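Long-range contacts in putative peptide binding protein (Ruminococcus gnavus, PDB 3NOH), which is of unknown function but is probably a peptide-binding protein: residues Glu20-Phe25 and Tyr130-Ser135; Phe25-Leu30 and Gln42-Val47; Ser61-Val66 and Gln92-Ser97. One frame throughout, in Å; residues are numbered along the deposited sequence. Where two conformers were deposited one is given.

Contact 1: Glu20-Phe25 and Tyr130-Ser135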
loop_
_atom_site.group_PDB
_atom_site.type_symbol
_atom_site.label_atom_id
_atom_site.label_comp_id
_atom_site.label_asym_id
_atom_site.label_seq_id
_atom_site.Cartn_x
_atom_site.Cartn_y
_atom_site.Cartn_z
ATOM N N GLU A 20 -11.084 -2.358 -10.744
ATOM C CA GLU A 20 -11.915 -1.379 -11.403
ATOM C C GLU A 20 -11.937 -0.071 -10.598
ATOM O O GLU A 20 -12.003 -0.096 -9.390
ATOM C CB GLU A 20 -13.332 -1.936 -11.532
ATOM C CG GLU A 20 -14.142 -1.292 -12.592
ATOM C CD GLU A 20 -15.618 -1.483 -12.347
ATOM O OE1 GLU A 20 -15.970 -2.423 -11.586
ATOM O OE2 GLU A 20 -16.412 -0.686 -12.896
ATOM N N GLY A 21 -11.858 1.066 -11.276
ATOM C CA GLY A 21 -11.946 2.361 -10.601
ATOM C C GLY A 21 -10.615 2.754 -9.987
ATOM O O GLY A 21 -9.558 2.293 -10.407
ATOM N N SER A 22 -10.703 3.572 -8.926
ATOM C CA SER A 22 -9.544 4.141 -8.237
ATOM C C SER A 22 -9.234 3.361 -7.013
ATOM O O SER A 22 -10.126 2.881 -6.319
ATOM C CB SER A 22 -9.861 5.602 -7.796
ATOM O OG SER A 22 -9.990 6.441 -8.903
ATOM N N TYR A 23 -7.943 3.243 -6.745
ATOM C CA TYR A 23 -7.438 2.627 -5.560
ATOM C C TYR A 23 -6.460 3.571 -4.962
ATOM O O TYR A 23 -5.988 4.528 -5.608
ATOM C CB TYR A 23 -6.736 1.303 -5.911
ATOM C CG TYR A 23 -7.694 0.283 -6.434
ATOM C CD1 TYR A 23 -8.076 0.315 -7.754
ATOM C CD2 TYR A 23 -8.232 -0.708 -5.598
ATOM C CE1 TYR A 23 -9.022 -0.596 -8.251
ATOM C CE2 TYR A 23 -9.159 -1.614 -6.081
ATOM C CZ TYR A 23 -9.554 -1.551 -7.397
ATOM O OH TYR A 23 -10.460 -2.481 -7.899
ATOM N N ILE A 24 -6.175 3.286 -3.696
ATOM C CA ILE A 24 -5.103 3.974 -3.033
ATOM C C ILE A 24 -4.061 3.067 -2.453
ATOM O O ILE A 24 -4.366 1.972 -1.987
ATOM C CB ILE A 24 -5.591 4.944 -1.979
ATOM C CG1 ILE A 24 -6.309 4.262 -0.850
ATOM C CG2 ILE A 24 -6.438 6.108 -2.585
ATOM C CD1 ILE A 24 -6.409 5.277 0.363
ATOM N N PHE A 25 -2.802 3.535 -2.560
ATOM C CA PHE A 25 -1.683 3.003 -1.832
ATOM C C PHE A 25 -1.324 4.015 -0.783
ATOM O O PHE A 25 -0.941 5.131 -1.131
ATOM C CB PHE A 25 -0.498 2.673 -2.728
ATOM C CG PHE A 25 0.723 2.236 -1.985
ATOM C CD1 PHE A 25 0.748 1.029 -1.343
ATOM C CD2 PHE A 25 1.862 3.062 -1.935
ATOM C CE1 PHE A 25 1.857 0.630 -0.641
ATOM C CE2 PHE A 25 2.991 2.633 -1.240
ATOM C CZ PHE A 25 2.972 1.440 -0.591
ATOM N N TYR A 130 -0.495 9.194 0.727
ATOM C CA TYR A 130 -0.994 8.225 -0.236
ATOM C C TYR A 130 -0.943 8.693 -1.684
ATOM O O TYR A 130 -0.693 9.869 -1.982
ATOM C CB TYR A 130 -2.434 7.773 0.136
ATOM C CG TYR A 130 -3.439 8.823 -0.020
ATOM C CD1 TYR A 130 -3.689 9.764 0.985
ATOM C CD2 TYR A 130 -4.092 8.997 -1.268
ATOM C CE1 TYR A 130 -4.623 10.779 0.789
ATOM C CE2 TYR A 130 -4.989 10.007 -1.477
ATOM C CZ TYR A 130 -5.242 10.905 -0.479
ATOM O OH TYR A 130 -6.178 11.842 -0.683
ATOM N N ILE A 131 -1.131 7.714 -2.575
ATOM C CA ILE A 131 -1.216 7.922 -4.004
ATOM C C ILE A 131 -2.439 7.192 -4.565
ATOM O O ILE A 131 -2.758 6.076 -4.120
ATOM C CB ILE A 131 0.105 7.484 -4.697
ATOM C CG1 ILE A 131 0.098 7.764 -6.170
ATOM C CG2 ILE A 131 0.419 5.996 -4.480
ATOM C CD1 ILE A 131 1.542 7.691 -6.774
ATOM N N ILE A 132 -3.136 7.853 -5.488
ATOM C CA ILE A 132 -4.262 7.261 -6.220
ATOM C C ILE A 132 -3.717 6.513 -7.415
ATOM O O ILE A 132 -2.877 7.042 -8.174
ATOM C CB ILE A 132 -5.305 8.285 -6.709
ATOM C CG1 ILE A 132 -6.154 8.798 -5.563
ATOM C CG2 ILE A 132 -6.252 7.685 -7.746
ATOM C CD1 ILE A 132 -6.990 9.953 -5.943
ATOM N N LEU A 133 -4.171 5.267 -7.528
ATOM C CA LEU A 133 -3.783 4.333 -8.572
ATOM C C LEU A 133 -5.032 4.070 -9.387
ATOM O O LEU A 133 -6.108 3.926 -8.833
ATOM C CB LEU A 133 -3.316 3.026 -7.969
ATOM C CG LEU A 133 -2.159 3.081 -6.994
ATOM C CD1 LEU A 133 -1.973 1.733 -6.324
ATOM C CD2 LEU A 133 -0.907 3.581 -7.778
ATOM N N ASP A 134 -4.860 3.995 -10.709
ATOM C CA ASP A 134 -5.941 3.682 -11.619
ATOM C C ASP A 134 -5.868 2.206 -12.034
ATOM O O ASP A 134 -4.786 1.684 -12.317
ATOM C CB ASP A 134 -5.872 4.552 -12.858
ATOM C CG ASP A 134 -7.068 4.355 -13.740
ATOM O OD1 ASP A 134 -8.178 4.840 -13.377
ATOM O OD2 ASP A 134 -6.897 3.687 -14.778
ATOM N N SER A 135 -7.030 1.558 -12.069
ATOM C CA SER A 135 -7.124 0.161 -12.369
ATOM C C SER A 135 -6.481 -0.233 -13.698
ATOM O O SER A 135 -5.825 -1.280 -13.823
ATOM C CB SER A 135 -8.619 -0.219 -12.323
ATOM O OG SER A 135 -9.345 0.411 -13.400
HETATM O O HOH W 1 -7.850 6.435 -10.661
#

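Contact 2: Phe25-Leu30 and Gln42-Val47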
loop_
_atom_site.group_PDB
_atom_site.type_symbol
_atom_site.label_atom_id
_atom_site.label_comp_id
_atom_site.label_asym_id
_atom_site.label_seq_id
_atom_site.Cartn_x
_atom_site.Cartn_y
_atom_site.Cartn_z
ATOM N N PHE A 25 -2.802 3.535 -2.560
ATOM C CA PHE A 25 -1.683 3.003 -1.832
ATOM C C PHE A 25 -1.324 4.015 -0.783
ATOM O O PHE A 25 -0.941 5.131 -1.131
ATOM C CB PHE A 25 -0.498 2.673 -2.728
ATOM C CG PHE A 25 0.723 2.236 -1.985
ATOM C CD1 PHE A 25 0.748 1.029 -1.343
ATOM C CD2 PHE A 25 1.862 3.062 -1.935
ATOM C CE1 PHE A 25 1.857 0.630 -0.641
ATOM C CE2 PHE A 25 2.991 2.633 -1.240
ATOM C CZ PHE A 25 2.972 1.440 -0.591
ATOM N N CYS A 26 -1.427 3.614 0.497
ATOM C CA CYS A 26 -1.395 4.570 1.591
ATOM C C CYS A 26 -0.337 4.113 2.610
ATOM O O CYS A 26 -0.329 2.947 3.011
ATOM C CB CYS A 26 -2.802 4.653 2.263
ATOM S SG CYS A 26 -2.901 5.941 3.495
HETATM N N MSE A 27 0.525 5.052 3.028
HETATM C CA MSE A 27 1.601 4.804 3.988
HETATM C C MSE A 27 1.387 5.665 5.209
HETATM O O MSE A 27 0.979 6.832 5.096
HETATM C CB MSE A 27 2.977 5.136 3.354
HETATM C CG MSE A 27 3.329 4.206 2.208
HETATM SE SE MSE A 27 4.802 4.858 1.204
HETATM C CE MSE A 27 3.798 6.218 0.234
ATOM N N ASN A 28 1.723 5.125 6.367
ATOM C CA ASN A 28 1.717 5.851 7.628
ATOM C C ASN A 28 3.062 6.598 7.790
ATOM O O ASN A 28 4.103 6.021 8.120
ATOM C CB ASN A 28 1.505 4.869 8.783
ATOM C CG ASN A 28 1.390 5.568 10.111
ATOM O OD1 ASN A 28 1.716 6.776 10.255
ATOM N ND2 ASN A 28 0.951 4.814 11.118
ATOM N N PRO A 29 3.062 7.938 7.572
ATOM C CA PRO A 29 4.325 8.678 7.578
ATOM C C PRO A 29 4.944 8.917 8.963
ATOM O O PRO A 29 6.084 9.403 9.087
ATOM C CB PRO A 29 3.934 10.004 6.920
ATOM C CG PRO A 29 2.529 10.209 7.327
ATOM C CD PRO A 29 1.902 8.838 7.384
ATOM N N LEU A 30 4.188 8.608 10.005
ATOM C CA LEU A 30 4.664 8.761 11.358
ATOM C C LEU A 30 5.418 7.498 11.816
ATOM O O LEU A 30 6.115 7.546 12.823
ATOM C CB LEU A 30 3.499 9.103 12.303
ATOM C CG LEU A 30 2.799 10.447 11.974
ATOM C CD1 LEU A 30 1.720 10.800 13.003
ATOM C CD2 LEU A 30 3.827 11.571 11.872
ATOM N N GLN A 42 9.950 7.126 -3.424
ATOM C CA GLN A 42 10.430 5.988 -4.214
ATOM C C GLN A 42 9.375 4.915 -4.295
ATOM O O GLN A 42 9.160 4.350 -5.374
ATOM C CB GLN A 42 11.705 5.387 -3.641
ATOM C CG GLN A 42 12.940 6.157 -3.876
ATOM C CD GLN A 42 14.148 5.341 -3.472
ATOM O OE1 GLN A 42 14.374 4.274 -4.022
ATOM N NE2 GLN A 42 14.918 5.836 -2.512
ATOM N N LEU A 43 8.725 4.631 -3.156
ATOM C CA LEU A 43 7.642 3.615 -3.124
ATOM C C LEU A 43 6.456 3.981 -4.020
ATOM O O LEU A 43 5.886 3.108 -4.696
ATOM C CB LEU A 43 7.138 3.279 -1.716
ATOM C CG LEU A 43 8.088 2.469 -0.848
ATOM C CD1 LEU A 43 7.655 2.526 0.626
ATOM C CD2 LEU A 43 8.158 1.008 -1.414
ATOM N N LYS A 44 6.057 5.254 -4.009
ATOM C CA LYS A 44 5.019 5.682 -4.910
ATOM C C LYS A 44 5.387 5.407 -6.361
ATOM O O LYS A 44 4.576 4.863 -7.122
ATOM C CB LYS A 44 4.752 7.190 -4.721
ATOM C CG LYS A 44 4.067 7.531 -3.419
ATOM C CD LYS A 44 3.968 9.025 -3.234
ATOM C CE LYS A 44 3.352 9.438 -1.923
ATOM N NZ LYS A 44 3.350 10.931 -1.815
ATOM N N ALA A 45 6.608 5.804 -6.732
ATOM C CA ALA A 45 7.113 5.614 -8.079
ATOM C C ALA A 45 7.150 4.126 -8.411
ATOM O O ALA A 45 6.868 3.723 -9.541
ATOM C CB ALA A 45 8.518 6.233 -8.229
ATOM N N PHE A 46 7.534 3.305 -7.439
ATOM C CA PHE A 46 7.625 1.869 -7.697
ATOM C C PHE A 46 6.260 1.276 -7.964
ATOM O O PHE A 46 6.084 0.501 -8.904
ATOM C CB PHE A 46 8.244 1.134 -6.518
ATOM C CG PHE A 46 8.581 -0.321 -6.816
ATOM C CD1 PHE A 46 7.586 -1.316 -6.698
ATOM C CD2 PHE A 46 9.857 -0.679 -7.168
ATOM C CE1 PHE A 46 7.891 -2.649 -6.956
ATOM C CE2 PHE A 46 10.186 -2.016 -7.444
ATOM C CZ PHE A 46 9.186 -2.995 -7.327
ATOM N N VAL A 47 5.299 1.628 -7.115
ATOM C CA VAL A 47 3.965 1.098 -7.248
ATOM C C VAL A 47 3.298 1.493 -8.581
ATOM O O VAL A 47 2.574 0.685 -9.144
ATOM C CB VAL A 47 3.088 1.465 -6.001
ATOM C CG1 VAL A 47 1.660 1.072 -6.224
ATOM C CG2 VAL A 47 3.649 0.795 -4.750
#

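Contact 3: Ser61-Val66 and Gln92-Ser97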
loop_
_atom_site.group_PDB
_atom_site.type_symbol
_atom_site.label_atom_id
_atom_site.label_comp_id
_atom_site.label_asym_id
_atom_site.label_seq_id
_atom_site.Cartn_x
_atom_site.Cartn_y
_atom_site.Cartn_z
ATOM N N SER A 61 11.579 -2.923 5.026
ATOM C CA SER A 61 10.701 -4.018 5.317
ATOM C C SER A 61 9.438 -3.458 5.920
ATOM O O SER A 61 9.553 -2.709 6.873
ATOM C CB SER A 61 11.366 -4.932 6.368
ATOM O OG SER A 61 10.577 -6.073 6.566
ATOM N N PHE A 62 8.272 -3.840 5.389
ATOM C CA PHE A 62 6.989 -3.318 5.868
ATOM C C PHE A 62 5.858 -4.186 5.380
ATOM O O PHE A 62 6.014 -4.971 4.441
ATOM C CB PHE A 62 6.758 -1.834 5.502
ATOM C CG PHE A 62 6.628 -1.567 4.027
ATOM C CD1 PHE A 62 7.773 -1.381 3.241
ATOM C CD2 PHE A 62 5.395 -1.528 3.414
ATOM C CE1 PHE A 62 7.635 -1.165 1.864
ATOM C CE2 PHE A 62 5.270 -1.278 2.026
ATOM C CZ PHE A 62 6.391 -1.102 1.264
ATOM N N ASP A 63 4.729 -4.084 6.053
ATOM C CA ASP A 63 3.552 -4.834 5.688
ATOM C C ASP A 63 2.594 -3.947 4.900
ATOM O O ASP A 63 2.430 -2.736 5.160
ATOM C CB ASP A 63 2.852 -5.366 6.948
ATOM C CG ASP A 63 3.704 -6.362 7.744
ATOM O OD1 ASP A 63 4.597 -6.972 7.169
ATOM O OD2 ASP A 63 3.450 -6.500 8.978
ATOM N N ILE A 64 1.845 -4.576 4.003
ATOM C CA ILE A 64 0.748 -3.937 3.311
ATOM C C ILE A 64 -0.550 -4.652 3.660
ATOM O O ILE A 64 -0.687 -5.850 3.418
ATOM C CB ILE A 64 0.907 -3.968 1.764
ATOM C CG1 ILE A 64 2.200 -3.243 1.377
ATOM C CG2 ILE A 64 -0.317 -3.309 1.089
ATOM C CD1 ILE A 64 2.609 -3.348 -0.108
ATOM N N TYR A 65 -1.500 -3.964 4.253
ATOM C CA TYR A 65 -2.809 -4.531 4.557
ATOM C C TYR A 65 -3.775 -4.394 3.384
ATOM O O TYR A 65 -3.684 -3.470 2.594
ATOM C CB TYR A 65 -3.427 -3.848 5.773
ATOM C CG TYR A 65 -2.685 -3.973 7.066
ATOM C CD1 TYR A 65 -1.712 -4.915 7.261
ATOM C CD2 TYR A 65 -3.055 -3.162 8.135
ATOM C CE1 TYR A 65 -1.051 -5.046 8.502
ATOM C CE2 TYR A 65 -2.427 -3.276 9.358
ATOM C CZ TYR A 65 -1.460 -4.240 9.547
ATOM O OH TYR A 65 -0.818 -4.337 10.777
ATOM N N VAL A 66 -4.700 -5.332 3.269
ATOM C CA VAL A 66 -5.682 -5.350 2.193
ATOM C C VAL A 66 -6.965 -5.956 2.744
ATOM O O VAL A 66 -6.906 -6.847 3.575
ATOM C CB VAL A 66 -5.169 -6.169 0.976
ATOM C CG1 VAL A 66 -4.858 -7.624 1.367
ATOM C CG2 VAL A 66 -6.165 -6.149 -0.191
ATOM N N GLN A 92 5.429 -8.022 3.237
ATOM C CA GLN A 92 4.352 -9.018 3.403
ATOM C C GLN A 92 3.009 -8.346 3.149
ATOM O O GLN A 92 2.801 -7.162 3.489
ATOM C CB GLN A 92 4.323 -9.591 4.848
ATOM C CG GLN A 92 5.559 -10.145 5.297
ATOM C CD GLN A 92 5.475 -10.683 6.704
ATOM O OE1 GLN A 92 5.723 -11.861 6.939
ATOM N NE2 GLN A 92 5.132 -9.786 7.680
ATOM N N ILE A 93 2.072 -9.095 2.578
ATOM C CA ILE A 93 0.670 -8.701 2.456
ATOM C C ILE A 93 -0.102 -9.480 3.588
ATOM O O ILE A 93 0.076 -10.661 3.788
ATOM C CB ILE A 93 0.055 -9.117 1.117
ATOM C CG1 ILE A 93 0.934 -8.657 -0.088
ATOM C CG2 ILE A 93 -1.411 -8.575 1.010
ATOM C CD1 ILE A 93 1.211 -7.152 -0.074
ATOM N N LYS A 94 -0.946 -8.722 4.297
ATOM C CA LYS A 94 -1.794 -9.247 5.376
ATOM C C LYS A 94 -3.200 -8.764 5.164
ATOM O O LYS A 94 -3.458 -7.542 5.108
ATOM C CB LYS A 94 -1.304 -8.737 6.728
ATOM C CG LYS A 94 0.016 -9.284 7.126
ATOM C CD LYS A 94 0.363 -8.934 8.561
ATOM C CE LYS A 94 1.730 -9.416 8.870
ATOM N NZ LYS A 94 2.234 -8.862 10.183
ATOM N N GLN A 95 -4.114 -9.715 5.010
ATOM C CA GLN A 95 -5.519 -9.409 4.773
ATOM C C GLN A 95 -6.265 -9.412 6.103
ATOM O O GLN A 95 -6.012 -10.226 7.002
ATOM C CB GLN A 95 -6.167 -10.345 3.737
ATOM C CG GLN A 95 -6.500 -11.766 4.189
ATOM C CD GLN A 95 -5.354 -12.752 4.161
ATOM O OE1 GLN A 95 -4.229 -12.457 4.620
ATOM N NE2 GLN A 95 -5.628 -13.969 3.688
ATOM N N TYR A 96 -7.243 -8.521 6.153
ATOM C CA TYR A 96 -8.167 -8.357 7.267
ATOM C C TYR A 96 -9.556 -8.070 6.715
ATOM O O TYR A 96 -9.708 -7.683 5.568
ATOM C CB TYR A 96 -7.740 -7.152 8.124
ATOM C CG TYR A 96 -6.401 -7.332 8.781
ATOM C CD1 TYR A 96 -6.236 -8.068 9.970
ATOM C CD2 TYR A 96 -5.250 -6.887 8.126
ATOM C CE1 TYR A 96 -4.986 -8.293 10.501
ATOM C CE2 TYR A 96 -4.008 -7.110 8.671
ATOM C CZ TYR A 96 -3.870 -7.802 9.834
ATOM O OH TYR A 96 -2.599 -8.021 10.361
ATOM N N SER A 97 -10.582 -8.155 7.556
ATOM C CA SER A 97 -11.856 -7.622 7.099
ATOM C C SER A 97 -11.717 -6.141 6.736
ATOM O O SER A 97 -10.902 -5.415 7.307
ATOM C CB SER A 97 -12.917 -7.790 8.183
ATOM O OG SER A 97 -12.639 -6.979 9.337
HETATM O O HOH W 2 1.070 -6.449 11.248
#

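Contact 1: Glu20-Phe25 and Tyr130-Ser135
Y23 and L133 form a hydrogen-bonded pair between antiparallel strands. The bond from L133 N to Y23 O is 2.7 Å long and almost straight at 175°. Y23 N returns a bond to L133 O at 2.9 Å. F25 and I131 make the same exchange, with F25 N to I131 O and I131 N to F25 O both 3.0 Å. Between them, I24 and I132 form a non-hydrogen-bonded pair.

The buried part of the contact lies around F25 and L133, where I131 joins them. F25 CB meets I131 CG2 at 3.9 Å and also touches L133 CD1. F25 CG lies anti to its backbone N (chi1 175°), and I131 CG2 ends up at the edge of the ring. V47 of helix 37-47 packs on F25 and L133 from this face. On the other face, I24 CG2 reaches Y130 CD2 at 3.9 Å and lies beside I132 CG1. L125 of helix 122-126 packs there on I24 and Y130. The sheet is thus flanked by helices on both faces, as in an alpha/beta sandwich. Strand 129-134 is one of its two outermost strands, so this contact joins the first strand of the domain to its last. Strand 22-27 pairs with strand 112-116 along its other side.

The end toward E20 and S135 is looser and more open to solvent. A water bridges the S22 and D134 side chains, 2.8 Å from S22 OG and donating to D134 OD1. D134 OD2 takes a bond from A136 N. S135 N still bonds to G21 O at 3.1 Å, but at a more bent 144°. S135 CB rests against E20 CA. E20 N donates to Y23 OH at 2.9 Å, in the plane of the ring.

Contact 2: Phe25-Leu30 and Gln42-Val47
F25 and M27 of strand 25-27 face helix 42-47, which runs nearly antiparallel to the strand at 163°, with the two axes 10.2 Å apart at closest. Side chains bridge this gap, and the contact between them is apolar.

V47 CG2 sits over the centre of the F25 ring, 4.0 Å from the centroid and only 12° off the ring normal. This is a CH-pi contact with one face of the ring. L43 CB approaches F25 CE2 at 4.2 Å, obliquely. L43 and V47 lie one helical turn apart, linked by the bond from V47 N to L43 O, and so both meet the same phenylalanine.

M27 is a selenomethionine. Its SE touches L43 CD1 at 3.7 Å and lies a little farther from L43 CB. The bend at chi3 (-77°) places CE against K44, 3.9 Å from K44 CG and equally close to K44 CE. The extended K44 chain thus lends its methylenes to the apolar patch. Its NZ is engaged elsewhere, in salt bridges with E41 and D129.

Helix 37-47 packs on one face of the sheet, over strands 22-27 and 129-134, where K44 touches I131 and V47 touches L133. Its neighbour on that face is helix 71-86, which L43 meets at L84 and V47 at Y76. F25 also reaches A112 and L114 of strand 112-116.

Contact 3: Ser61-Val66 and Gln92-Ser97
D63-V66 and Q92-Q95 pair as the two parallel strands of a beta-alpha-beta crossover, with helix 71-86 as the connection. The backbone bonds alternate in the parallel manner. I64 N donates to Q92 O at 2.8 Å, and K94 N to I64 O. V66 N to K94 O and Y96 N to V66 O continue the series. At the start, the bond from Q92 N to F62 O is weak.

On the face of D63, Y65, Q92 and K94 the contact is polar and aromatic. Both oxygens of the D63 carboxylate are engaged across the contact. Q92 NE2 donates to OD1 on its syn side at 2.9 Å, in a nearly straight bond, somewhat out of the carboxylate plane. K94 NZ forms a salt bridge with OD2 at 2.9 Å, from above that plane, 51° out of it. K94 has two deposited conformers, so this bridge may hold in only one. In that conformer NZ also donates to a water, which is hydrogen-bonded to Y65 OH at 2.9 Å. R104 NH1 also bonds to Y65 OH.

The Y96 ring turns its edge to the face of Y65, in a T-shaped stack with centroids 4.7 Å apart and planes at 67°. Y96 CE2 makes the closest approach, 3.5 Å from Y65 CD1. R104 makes a cation-pi contact with Y96.

The opposite face, with I64, V66, I93 and Q95, is mainly aliphatic. I93 chi2 (-55°) turns CD1 to I64 CB, 3.7 Å away. I93 CG2 meets V66 CG1 at 3.6 Å.

Helix 71-86 packs over this face, where I93 meets A77 and C81. Strand 112-116 borders strand 61-67 on its other side, while strand 90-96 is outermost. S97 follows as N-cap of helix 98-107, with its OG bonded to M100 N.

All three contacts belong to one five-stranded mixed sheet. Contacts 1 and 3 hold its two outermost strands and lie on opposite sides of the chain's centre, about 17 Å apart between centres. Contact 2 adds helix 37-47 to one face; its centre is about 12 Å from that of contact 1 and about 14 Å from that of contact 3. F25 is common to contacts 1 and 2. Its CE1 also reaches I64 CD1 of contact 3 at 4.1 Å. L133 CD1 touches V47 CG1 at 3.7 Å, and L43 CD2 touches F62 CZ at 3.8 Å. These side chains make one continuous apolar core between sheet and helix. No ligand site is established here.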